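Local coordinates for 1H-3-hydroxy-4-oxoquinoline 2,4-dioxygenase (Pseudomonas putida, PDB 3IBT), which catalyses the cofactor-independent ring cleavage of 3-hydroxy-1H-quinolin-4-one by dioxygen, giving N-formylanthranilate and carbon monoxide, at residues A21-L26 with D47-C52; F89-T94 with P114-I119; K205-H210 with W233-H238. All blocks are in the same frame, centred on the assembly; numbering follows the deposited sequence.

Interaction 1: A21-L26 with D47-C52; sequences APTLFL and DFHVIC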
loop_
_atom_site.group_PDB
_atom_site.type_symbol
_atom_site.label_atom_id
_atom_site.label_comp_id
_atom_site.label_asym_id
_atom_site.label_seq_id
_atom_site.Cartn_x
_atom_site.Cartn_y
_atom_site.Cartn_z
ATOM N N ALA A 21 -12.521 -11.036 -16.008
ATOM C CA ALA A 21 -11.774 -12.009 -15.215
ATOM C C ALA A 21 -11.749 -11.451 -13.778
ATOM O O ALA A 21 -12.144 -10.298 -13.567
ATOM C CB ALA A 21 -10.353 -12.196 -15.783
ATOM N N PRO A 22 -11.315 -12.257 -12.783
ATOM C CA PRO A 22 -11.367 -11.762 -11.408
ATOM C C PRO A 22 -10.611 -10.442 -11.253
ATOM O O PRO A 22 -9.425 -10.367 -11.586
ATOM C CB PRO A 22 -10.682 -12.872 -10.606
ATOM C CG PRO A 22 -10.786 -14.082 -11.440
ATOM C CD PRO A 22 -10.770 -13.625 -12.852
ATOM N N THR A 23 -11.303 -9.406 -10.777
ATOM C CA THR A 23 -10.726 -8.067 -10.690
ATOM C C THR A 23 -9.930 -7.882 -9.398
ATOM O O THR A 23 -10.378 -8.286 -8.306
ATOM C CB THR A 23 -11.783 -6.974 -10.891
ATOM O OG1 THR A 23 -12.484 -7.228 -12.121
ATOM C CG2 THR A 23 -11.125 -5.592 -10.962
ATOM N N LEU A 24 -8.744 -7.286 -9.565
ATOM C CA LEU A 24 -7.728 -7.201 -8.536
ATOM C C LEU A 24 -7.115 -5.829 -8.615
ATOM O O LEU A 24 -6.581 -5.456 -9.657
ATOM C CB LEU A 24 -6.635 -8.219 -8.821
ATOM C CG LEU A 24 -5.887 -8.824 -7.634
ATOM C CD1 LEU A 24 -4.776 -9.744 -8.135
ATOM C CD2 LEU A 24 -5.304 -7.766 -6.767
ATOM N N PHE A 25 -7.188 -5.071 -7.529
ATOM C CA PHE A 25 -6.619 -3.731 -7.509
ATOM C C PHE A 25 -5.219 -3.749 -6.922
ATOM O O PHE A 25 -4.988 -4.351 -5.832
ATOM C CB PHE A 25 -7.477 -2.799 -6.657
ATOM C CG PHE A 25 -8.643 -2.212 -7.374
ATOM C CD1 PHE A 25 -9.885 -2.814 -7.296
ATOM C CD2 PHE A 25 -8.499 -1.034 -8.106
ATOM C CE1 PHE A 25 -11.011 -2.256 -7.966
ATOM C CE2 PHE A 25 -9.607 -0.449 -8.801
ATOM C CZ PHE A 25 -10.870 -1.059 -8.729
ATOM N N LEU A 26 -4.286 -3.090 -7.613
ATOM C CA LEU A 26 -2.956 -2.911 -7.047
ATOM C C LEU A 26 -2.739 -1.480 -6.566
ATOM O O LEU A 26 -2.512 -0.597 -7.395
ATOM C CB LEU A 26 -1.880 -3.356 -8.044
ATOM C CG LEU A 26 -1.656 -4.850 -8.311
ATOM C CD1 LEU A 26 -0.235 -5.061 -8.822
ATOM C CD2 LEU A 26 -1.885 -5.729 -7.081
ATOM N N ASP A 47 -4.090 -14.015 -14.931
ATOM C CA ASP A 47 -5.160 -14.616 -14.132
ATOM C C ASP A 47 -6.240 -13.647 -13.775
ATOM O O ASP A 47 -7.419 -14.001 -13.741
ATOM C CB ASP A 47 -4.600 -15.195 -12.848
ATOM C CG ASP A 47 -3.547 -16.233 -13.108
ATOM O OD1 ASP A 47 -3.644 -16.884 -14.158
ATOM O OD2 ASP A 47 -2.614 -16.399 -12.287
ATOM N N PHE A 48 -5.823 -12.416 -13.543
ATOM C CA PHE A 48 -6.692 -11.392 -13.043
ATOM C C PHE A 48 -6.861 -10.238 -14.001
ATOM O O PHE A 48 -6.051 -10.050 -14.894
ATOM C CB PHE A 48 -6.055 -10.829 -11.828
ATOM C CG PHE A 48 -5.855 -11.813 -10.770
ATOM C CD1 PHE A 48 -4.660 -12.489 -10.660
ATOM C CD2 PHE A 48 -6.851 -12.049 -9.842
ATOM C CE1 PHE A 48 -4.469 -13.379 -9.656
ATOM C CE2 PHE A 48 -6.664 -12.943 -8.838
ATOM C CZ PHE A 48 -5.472 -13.607 -8.747
ATOM N N HIS A 49 -7.914 -9.453 -13.782
ATOM C CA HIS A 49 -8.106 -8.151 -14.425
ATOM C C HIS A 49 -7.427 -7.150 -13.499
ATOM O O HIS A 49 -7.855 -7.000 -12.353
ATOM C CB HIS A 49 -9.615 -7.891 -14.539
ATOM C CG HIS A 49 -9.980 -6.523 -15.032
ATOM N ND1 HIS A 49 -11.241 -5.989 -14.854
ATOM C CD2 HIS A 49 -9.265 -5.585 -15.701
ATOM C CE1 HIS A 49 -11.285 -4.781 -15.391
ATOM N NE2 HIS A 49 -10.099 -4.513 -15.909
ATOM N N VAL A 50 -6.357 -6.492 -13.941
ATOM C CA VAL A 50 -5.509 -5.786 -12.965
ATOM C C VAL A 50 -5.464 -4.290 -13.128
ATOM O O VAL A 50 -4.934 -3.783 -14.127
ATOM C CB VAL A 50 -4.071 -6.291 -12.955
ATOM C CG1 VAL A 50 -3.240 -5.441 -12.027
ATOM C CG2 VAL A 50 -4.013 -7.758 -12.547
ATOM N N ILE A 51 -5.974 -3.592 -12.110
ATOM C CA ILE A 51 -6.051 -2.132 -12.109
ATOM C C ILE A 51 -5.046 -1.494 -11.145
ATOM O O ILE A 51 -5.188 -1.638 -9.943
ATOM C CB ILE A 51 -7.457 -1.642 -11.714
ATOM C CG1 ILE A 51 -8.551 -2.508 -12.361
ATOM C CG2 ILE A 51 -7.592 -0.188 -12.068
ATOM C CD1 ILE A 51 -9.713 -1.715 -13.048
ATOM N N CYS A 52 -4.043 -0.791 -11.654
ATOM C CA CYS A 52 -3.152 -0.074 -10.763
ATOM C C CYS A 52 -3.510 1.418 -10.789
ATOM O O CYS A 52 -3.117 2.123 -11.724
ATOM C CB CYS A 52 -1.695 -0.279 -11.155
ATOM S SG CYS A 52 -1.156 -1.991 -11.099
#

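Interaction 2: F89-T94 with P114-I119; sequences FQMVST and PKTIII. Unlike the reference sequence in segment 114-119: Ile118 (reference Val).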
loop_
_atom_site.group_PDB
_atom_site.type_symbol
_atom_site.label_atom_id
_atom_site.label_comp_id
_atom_site.label_asym_id
_atom_site.label_seq_id
_atom_site.Cartn_x
_atom_site.Cartn_y
_atom_site.Cartn_z
ATOM N N PHE A 89 -14.468 -8.040 -6.519
ATOM C CA PHE A 89 -13.063 -7.590 -6.599
ATOM C C PHE A 89 -12.269 -7.747 -5.303
ATOM O O PHE A 89 -12.826 -7.871 -4.215
ATOM C CB PHE A 89 -12.963 -6.130 -7.074
ATOM C CG PHE A 89 -13.248 -5.130 -6.000
ATOM C CD1 PHE A 89 -12.203 -4.525 -5.300
ATOM C CD2 PHE A 89 -14.555 -4.804 -5.666
ATOM C CE1 PHE A 89 -12.464 -3.599 -4.294
ATOM C CE2 PHE A 89 -14.818 -3.884 -4.673
ATOM C CZ PHE A 89 -13.773 -3.281 -3.979
ATOM N N GLN A 90 -10.951 -7.717 -5.442
ATOM C CA GLN A 90 -10.033 -7.840 -4.337
ATOM C C GLN A 90 -9.091 -6.676 -4.441
ATOM O O GLN A 90 -9.120 -5.960 -5.459
ATOM C CB GLN A 90 -9.304 -9.141 -4.465
ATOM C CG GLN A 90 -10.145 -10.248 -3.957
ATOM C CD GLN A 90 -10.207 -11.402 -4.906
ATOM O OE1 GLN A 90 -10.380 -11.217 -6.123
ATOM N NE2 GLN A 90 -10.079 -12.615 -4.370
HETATM N N MSE A 91 -8.293 -6.445 -3.387
HETATM C CA MSE A 91 -7.263 -5.412 -3.435
HETATM C C MSE A 91 -5.985 -5.822 -2.757
HETATM O O MSE A 91 -5.992 -6.612 -1.835
HETATM C CB MSE A 91 -7.787 -4.113 -2.863
HETATM C CG MSE A 91 -8.852 -4.308 -1.823
HETATM SE SE MSE A 91 -9.538 -2.536 -1.266
HETATM C CE MSE A 91 -10.354 -1.981 -2.978
ATOM N N VAL A 92 -4.878 -5.288 -3.236
ATOM C CA VAL A 92 -3.595 -5.573 -2.671
ATOM C C VAL A 92 -2.965 -4.239 -2.492
ATOM O O VAL A 92 -2.827 -3.487 -3.442
ATOM C CB VAL A 92 -2.734 -6.402 -3.648
ATOM C CG1 VAL A 92 -1.236 -6.225 -3.385
ATOM C CG2 VAL A 92 -3.133 -7.889 -3.636
ATOM N N SER A 93 -2.576 -3.930 -1.267
ATOM C CA SER A 93 -2.034 -2.599 -0.986
ATOM C C SER A 93 -0.629 -2.629 -0.413
ATOM O O SER A 93 -0.178 -3.631 0.158
ATOM C CB SER A 93 -2.982 -1.782 -0.080
ATOM O OG SER A 93 -3.220 -2.433 1.160
ATOM N N THR A 94 0.068 -1.520 -0.595
ATOM C CA THR A 94 1.433 -1.381 -0.130
ATOM C C THR A 94 1.551 -0.429 1.052
ATOM O O THR A 94 0.909 0.643 1.084
ATOM C CB THR A 94 2.306 -0.889 -1.277
ATOM O OG1 THR A 94 2.938 -2.027 -1.862
ATOM C CG2 THR A 94 3.404 0.156 -0.809
ATOM N N PRO A 114 -14.280 -10.796 1.206
ATOM C CA PRO A 114 -13.881 -11.681 2.313
ATOM C C PRO A 114 -12.369 -11.865 2.511
ATOM O O PRO A 114 -11.974 -12.610 3.405
ATOM C CB PRO A 114 -14.543 -13.024 1.936
ATOM C CG PRO A 114 -14.715 -12.984 0.438
ATOM C CD PRO A 114 -14.705 -11.546 0.001
ATOM N N LYS A 115 -11.556 -11.215 1.670
ATOM C CA LYS A 115 -10.098 -11.360 1.644
ATOM C C LYS A 115 -9.398 -10.133 1.122
ATOM O O LYS A 115 -9.883 -9.438 0.218
ATOM C CB LYS A 115 -9.680 -12.470 0.730
ATOM C CG LYS A 115 -9.983 -13.816 1.227
ATOM C CD LYS A 115 -9.110 -14.843 0.522
ATOM C CE LYS A 115 -9.850 -16.146 0.291
ATOM N NZ LYS A 115 -8.868 -17.207 -0.121
ATOM N N THR A 116 -8.205 -9.893 1.645
ATOM C CA THR A 116 -7.452 -8.717 1.225
ATOM C C THR A 116 -5.950 -8.942 1.468
ATOM O O THR A 116 -5.572 -9.817 2.254
ATOM C CB THR A 116 -8.009 -7.490 1.957
ATOM O OG1 THR A 116 -7.478 -6.289 1.393
ATOM C CG2 THR A 116 -7.697 -7.565 3.444
ATOM N N ILE A 117 -5.080 -8.212 0.781
ATOM C CA ILE A 117 -3.657 -8.411 0.997
ATOM C C ILE A 117 -3.032 -7.090 1.218
ATOM O O ILE A 117 -3.378 -6.099 0.611
ATOM C CB ILE A 117 -2.985 -8.996 -0.231
ATOM C CG1 ILE A 117 -3.560 -10.384 -0.528
ATOM C CG2 ILE A 117 -1.438 -8.975 -0.073
ATOM C CD1 ILE A 117 -2.954 -11.058 -1.623
ATOM N N ILE A 118 -2.064 -7.101 2.087
ATOM C CA ILE A 118 -1.287 -5.928 2.413
ATOM C C ILE A 118 0.180 -6.304 2.314
ATOM O O ILE A 118 0.546 -7.452 2.548
ATOM C CB ILE A 118 -1.616 -5.474 3.814
ATOM C CG1 ILE A 118 -1.659 -6.695 4.754
ATOM C CG2 ILE A 118 -2.958 -4.750 3.823
ATOM C CD1 ILE A 118 -2.182 -6.383 6.093
ATOM N N ILE A 119 1.015 -5.354 1.947
ATOM C CA ILE A 119 2.401 -5.651 1.686
ATOM C C ILE A 119 3.262 -4.668 2.474
ATOM O O ILE A 119 3.136 -3.459 2.320
ATOM C CB ILE A 119 2.716 -5.563 0.188
ATOM C CG1 ILE A 119 1.869 -6.576 -0.576
ATOM C CG2 ILE A 119 4.182 -5.791 -0.070
ATOM C CD1 ILE A 119 2.069 -6.560 -2.047
#

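Interaction 3: K205-H210 with W233-H238; sequences KPEICH and WFHPRH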
loop_
_atom_site.group_PDB
_atom_site.type_symbol
_atom_site.label_atom_id
_atom_site.label_comp_id
_atom_site.label_asym_id
_atom_site.label_seq_id
_atom_site.Cartn_x
_atom_site.Cartn_y
_atom_site.Cartn_z
ATOM N N LYS A 205 -14.020 -9.942 10.336
ATOM C CA LYS A 205 -12.673 -9.918 9.814
ATOM C C LYS A 205 -12.521 -10.766 8.556
ATOM O O LYS A 205 -12.871 -11.954 8.557
ATOM C CB LYS A 205 -11.695 -10.356 10.905
ATOM C CG LYS A 205 -11.465 -9.301 11.995
ATOM C CD LYS A 205 -11.262 -9.955 13.342
ATOM C CE LYS A 205 -11.993 -9.274 14.497
ATOM N NZ LYS A 205 -11.415 -7.943 14.723
ATOM N N PRO A 206 -12.010 -10.160 7.462
ATOM C CA PRO A 206 -11.627 -10.944 6.293
ATOM C C PRO A 206 -10.432 -11.789 6.611
ATOM O O PRO A 206 -9.766 -11.557 7.623
ATOM C CB PRO A 206 -11.179 -9.885 5.285
ATOM C CG PRO A 206 -10.882 -8.714 6.063
ATOM C CD PRO A 206 -11.762 -8.726 7.268
ATOM N N GLU A 207 -10.126 -12.735 5.737
ATOM C CA GLU A 207 -8.803 -13.327 5.765
ATOM C C GLU A 207 -7.846 -12.252 5.212
ATOM O O GLU A 207 -8.073 -11.683 4.120
ATOM C CB GLU A 207 -8.781 -14.639 4.997
ATOM C CG GLU A 207 -9.894 -15.608 5.448
ATOM C CD GLU A 207 -9.663 -16.252 6.841
ATOM O OE1 GLU A 207 -8.891 -17.227 6.904
ATOM O OE2 GLU A 207 -10.276 -15.827 7.864
ATOM N N ILE A 208 -6.841 -11.919 6.021
ATOM C CA ILE A 208 -5.846 -10.890 5.688
ATOM C C ILE A 208 -4.471 -11.540 5.569
ATOM O O ILE A 208 -4.038 -12.274 6.476
ATOM C CB ILE A 208 -5.785 -9.767 6.752
ATOM C CG1 ILE A 208 -7.213 -9.327 7.113
ATOM C CG2 ILE A 208 -4.937 -8.585 6.244
ATOM C CD1 ILE A 208 -7.301 -8.238 8.160
ATOM N N CYS A 209 -3.794 -11.289 4.453
ATOM C CA CYS A 209 -2.480 -11.856 4.230
ATOM C C CYS A 209 -1.504 -10.715 4.138
ATOM O O CYS A 209 -1.676 -9.831 3.298
ATOM C CB CYS A 209 -2.475 -12.650 2.936
ATOM S SG CYS A 209 -0.866 -13.259 2.389
ATOM N N HIS A 210 -0.509 -10.723 5.025
ATOM C CA HIS A 210 0.581 -9.744 5.035
ATOM C C HIS A 210 1.854 -10.306 4.422
ATOM O O HIS A 210 2.510 -11.177 5.030
ATOM C CB HIS A 210 0.901 -9.293 6.473
ATOM C CG HIS A 210 1.859 -8.136 6.533
ATOM N ND1 HIS A 210 2.833 -8.021 7.500
ATOM C CD2 HIS A 210 2.003 -7.051 5.723
ATOM C CE1 HIS A 210 3.520 -6.904 7.304
ATOM N NE2 HIS A 210 3.039 -6.298 6.225
ATOM N N TRP A 233 -7.626 -15.284 11.135
ATOM C CA TRP A 233 -7.916 -14.443 9.992
ATOM C C TRP A 233 -6.617 -13.793 9.500
ATOM O O TRP A 233 -6.653 -13.012 8.515
ATOM C CB TRP A 233 -8.955 -13.374 10.362
ATOM C CG TRP A 233 -8.599 -12.600 11.585
ATOM C CD1 TRP A 233 -8.965 -12.889 12.867
ATOM C CD2 TRP A 233 -7.790 -11.418 11.660
ATOM N NE1 TRP A 233 -8.435 -11.963 13.746
ATOM C CE2 TRP A 233 -7.706 -11.050 13.033
ATOM C CE3 TRP A 233 -7.132 -10.633 10.711
ATOM C CZ2 TRP A 233 -6.996 -9.940 13.477
ATOM C CZ3 TRP A 233 -6.412 -9.513 11.166
ATOM C CH2 TRP A 233 -6.366 -9.178 12.540
ATOM N N PHE A 234 -5.484 -14.098 10.169
ATOM C CA PHE A 234 -4.177 -13.488 9.839
ATOM C C PHE A 234 -3.169 -14.517 9.285
ATOM O O PHE A 234 -3.086 -15.663 9.747
ATOM C CB PHE A 234 -3.627 -12.658 11.020
ATOM C CG PHE A 234 -2.467 -11.749 10.668
ATOM C CD1 PHE A 234 -2.659 -10.567 9.981
ATOM C CD2 PHE A 234 -1.186 -12.050 11.068
ATOM C CE1 PHE A 234 -1.578 -9.735 9.639
ATOM C CE2 PHE A 234 -0.115 -11.202 10.745
ATOM C CZ PHE A 234 -0.313 -10.055 10.028
ATOM N N HIS A 235 -2.446 -14.093 8.258
ATOM C CA HIS A 235 -1.642 -14.948 7.411
ATOM C C HIS A 235 -0.416 -14.148 6.947
ATOM O O HIS A 235 -0.393 -13.567 5.838
ATOM C CB HIS A 235 -2.451 -15.363 6.178
ATOM C CG HIS A 235 -3.743 -16.047 6.492
ATOM N ND1 HIS A 235 -3.802 -17.322 7.007
ATOM C CD2 HIS A 235 -5.021 -15.639 6.361
ATOM C CE1 HIS A 235 -5.061 -17.670 7.190
ATOM N NE2 HIS A 235 -5.820 -16.660 6.811
ATOM N N PRO A 236 0.620 -14.119 7.791
ATOM C CA PRO A 236 1.853 -13.466 7.379
ATOM C C PRO A 236 2.566 -14.327 6.310
ATOM O O PRO A 236 2.429 -15.555 6.305
ATOM C CB PRO A 236 2.654 -13.414 8.660
ATOM C CG PRO A 236 2.052 -14.426 9.565
ATOM C CD PRO A 236 0.708 -14.771 9.112
ATOM N N ARG A 237 3.260 -13.700 5.372
ATOM C CA ARG A 237 4.155 -14.409 4.450
ATOM C C ARG A 237 5.397 -13.526 4.325
ATOM O O ARG A 237 5.303 -12.442 3.764
ATOM C CB ARG A 237 3.499 -14.557 3.076
ATOM C CG ARG A 237 3.087 -15.941 2.663
ATOM C CD ARG A 237 1.825 -15.893 1.783
ATOM N NE ARG A 237 0.972 -17.063 2.058
ATOM C CZ ARG A 237 0.170 -17.204 3.135
ATOM N NH1 ARG A 237 0.059 -16.257 4.061
ATOM N NH2 ARG A 237 -0.521 -18.320 3.314
ATOM N N HIS A 238 6.519 -13.948 4.916
ATOM C CA HIS A 238 7.847 -13.307 4.778
ATOM C C HIS A 238 8.545 -13.663 3.471
ATOM O O HIS A 238 8.926 -14.828 3.279
ATOM C CB HIS A 238 8.740 -13.803 5.911
ATOM C CG HIS A 238 10.120 -13.196 5.945
ATOM N ND1 HIS A 238 11.266 -13.951 5.857
ATOM C CD2 HIS A 238 10.540 -11.916 6.130
ATOM C CE1 HIS A 238 12.329 -13.167 5.941
ATOM N NE2 HIS A 238 11.917 -11.927 6.099
#

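Interaction 1: A21-L26 with D47-C52
His49 N donates to Pro22 O at 2.8 Å, and this bond starts the pairing of two parallel strands. Three more backbone bonds follow: Leu24 N to His49 O, Ile51 N to Leu24 O and Leu26 N to Ile51 O. Leu24 therefore uses both its N-H and its C=O on strand 49-52. The axes of the short strands are turned 24° from parallel.

On one face of the sheet, Thr23 and His49 lie side by side and point the same way. Thr23 OG1 and His49 ND1 form a hydrogen bond of 3.2 Å in which either may donate. The His49 ring reaches this place because its CG is anti to the backbone N (chi1 173°). His49 NE2 is hydrogen-bonded to Glu15 OE2 on strand 9-16. Bonds at both nitrogens probably fix the rotation of this buried ring. Farther along the same face, Ile51 CB packs against Phe25 CD2 at 3.8 Å, and Ile51 CG2 touches Phe25 CE2.

On the face that carries Leu24 and Val50, the contact is apolar. Leu24 CD1 sits over the centre of the Phe48 ring, 3.4 Å above its plane, as a CH-pi contact. Pro22 O lies at the edge of the same ring. Leu26 CG meets Val50 CG1 at 4.1 Å, and Leu26 CB packs on Cys52 SG.

The pair belongs to a beta-alpha-beta unit whose connecting helix, 40-44, covers Leu24 and Val50 with Leu44 and Leu26 with Leu40. Strand 9-16 lies beside 49-53, and strand 89-94 flanks 23-27 on its other edge.

Interaction 2: F89-T94 with P114-I119
The flat groups that meet across this contact are the backbone peptides at Met91 and Ile117, joined N-H to C=O: Ile117 N donates to Met91 O at 3.2 Å. Ser93 N then donates to Ile117 O at 3.0 Å. A third bond, Ile119 N to Ser93 O, is weak because it is bent. The ring of Phe89 is turned to the neighbouring strand, where it meets Phe25 with the planes at about 80°.

Val92 carries the apolar packing, one branch for each partner. Its CG2 rests on Ile117 CB at 3.6 Å, and these two side chains lie side by side. Its CG1 meets Ile119 CD1 at 3.6 Å. CG1 of Val92 is anti to the backbone N (chi1 156°), and the two methyl groups thus face different isoleucines. Thr94 OG1 approaches Ile119 CB at 4.1 Å on the same face.

The other face is more polar. Ser93 OG touches Ile118 CG2 at 3.5 Å, and Thr116 OG1 lies 4.0 Å from CG of Met91, a selenomethionine. Both hydroxyls are hydrogen-bonded to the carboxamide of Asn101 on helix 97-107: Ser93 OG to ND2, Thr116 OG1 to OD1. One side chain of the connecting helix thus ties the two buried hydroxyls together across the pair.

Strands 89-94 and 115-119 with helix 97-107 form a beta-alpha-beta unit of the alpha/beta-hydrolase fold. Strand 89-94 leads into Ser95, at the position of the nucleophile elbow in this fold. By similarity, Thr94 and Ser95 bind substrate, and Asp120, just after Ile119, raises the basicity of the active-site histidine.

Interaction 3: K205-H210 with W233-H238
Trp233 has the most surface covered in this contact. Lys205 CD lies over one face of the five-membered ring, 3.5 Å above the plane and offset toward the rim, as a CH-pi contact. Ile208 CD1 comes obliquely to CZ3 of the six-membered ring from the same side, 3.4 Å away. Phe234 CB lies on the other face. The indole comes to this place with CG between the backbone N and the carbonyl carbon (chi1 52°). The backbone joins the same residues, for Ile208 N donates to Trp233 O at 2.7 Å.

His210 is gripped through its backbone. Its N donates to His235 O at 3.0 Å, and its O accepts Arg237 N at 2.7 Å. Its CB touches Phe234 CZ at 3.8 Å. The imidazole leads away from strand 234-238 and is held by Gln224 at ND1 and by the backbone N of Trp121 at NE2.

On the opposite face of the sheet, His235 NE2 donates to Glu207 OE1 at 3.1 Å. The carboxylate oxygen lies in the imidazole plane, but the donor stands above the carboxylate plane, 59° out of it. Strand 234-238 is the last of the sheet within the chain. The Glu207 charge would favour a protonated His235, so this partly exposed pair may have some ionic character.

Overall arrangement
All three contacts pair parallel strands of one sheet, and each closes a beta-alpha-beta unit. Interactions 1 and 2 are buried, while interaction 3 is partly exposed at the edge of the sheet. Interaction 2 is the central one and touches both others. Phe25 O meets Val92 N at 2.8 Å on one side, and Pro114 O meets Glu207 N at 3.0 Å on the other. Interactions 1 and 3 do not touch; their nearest atoms are about 11 Å apart. Interaction 2 is mostly aliphatic and holds substrate-site Thr94, assigned by similarity. The flanking contacts use more rings, and each includes a histidine hydrogen bond between side chains.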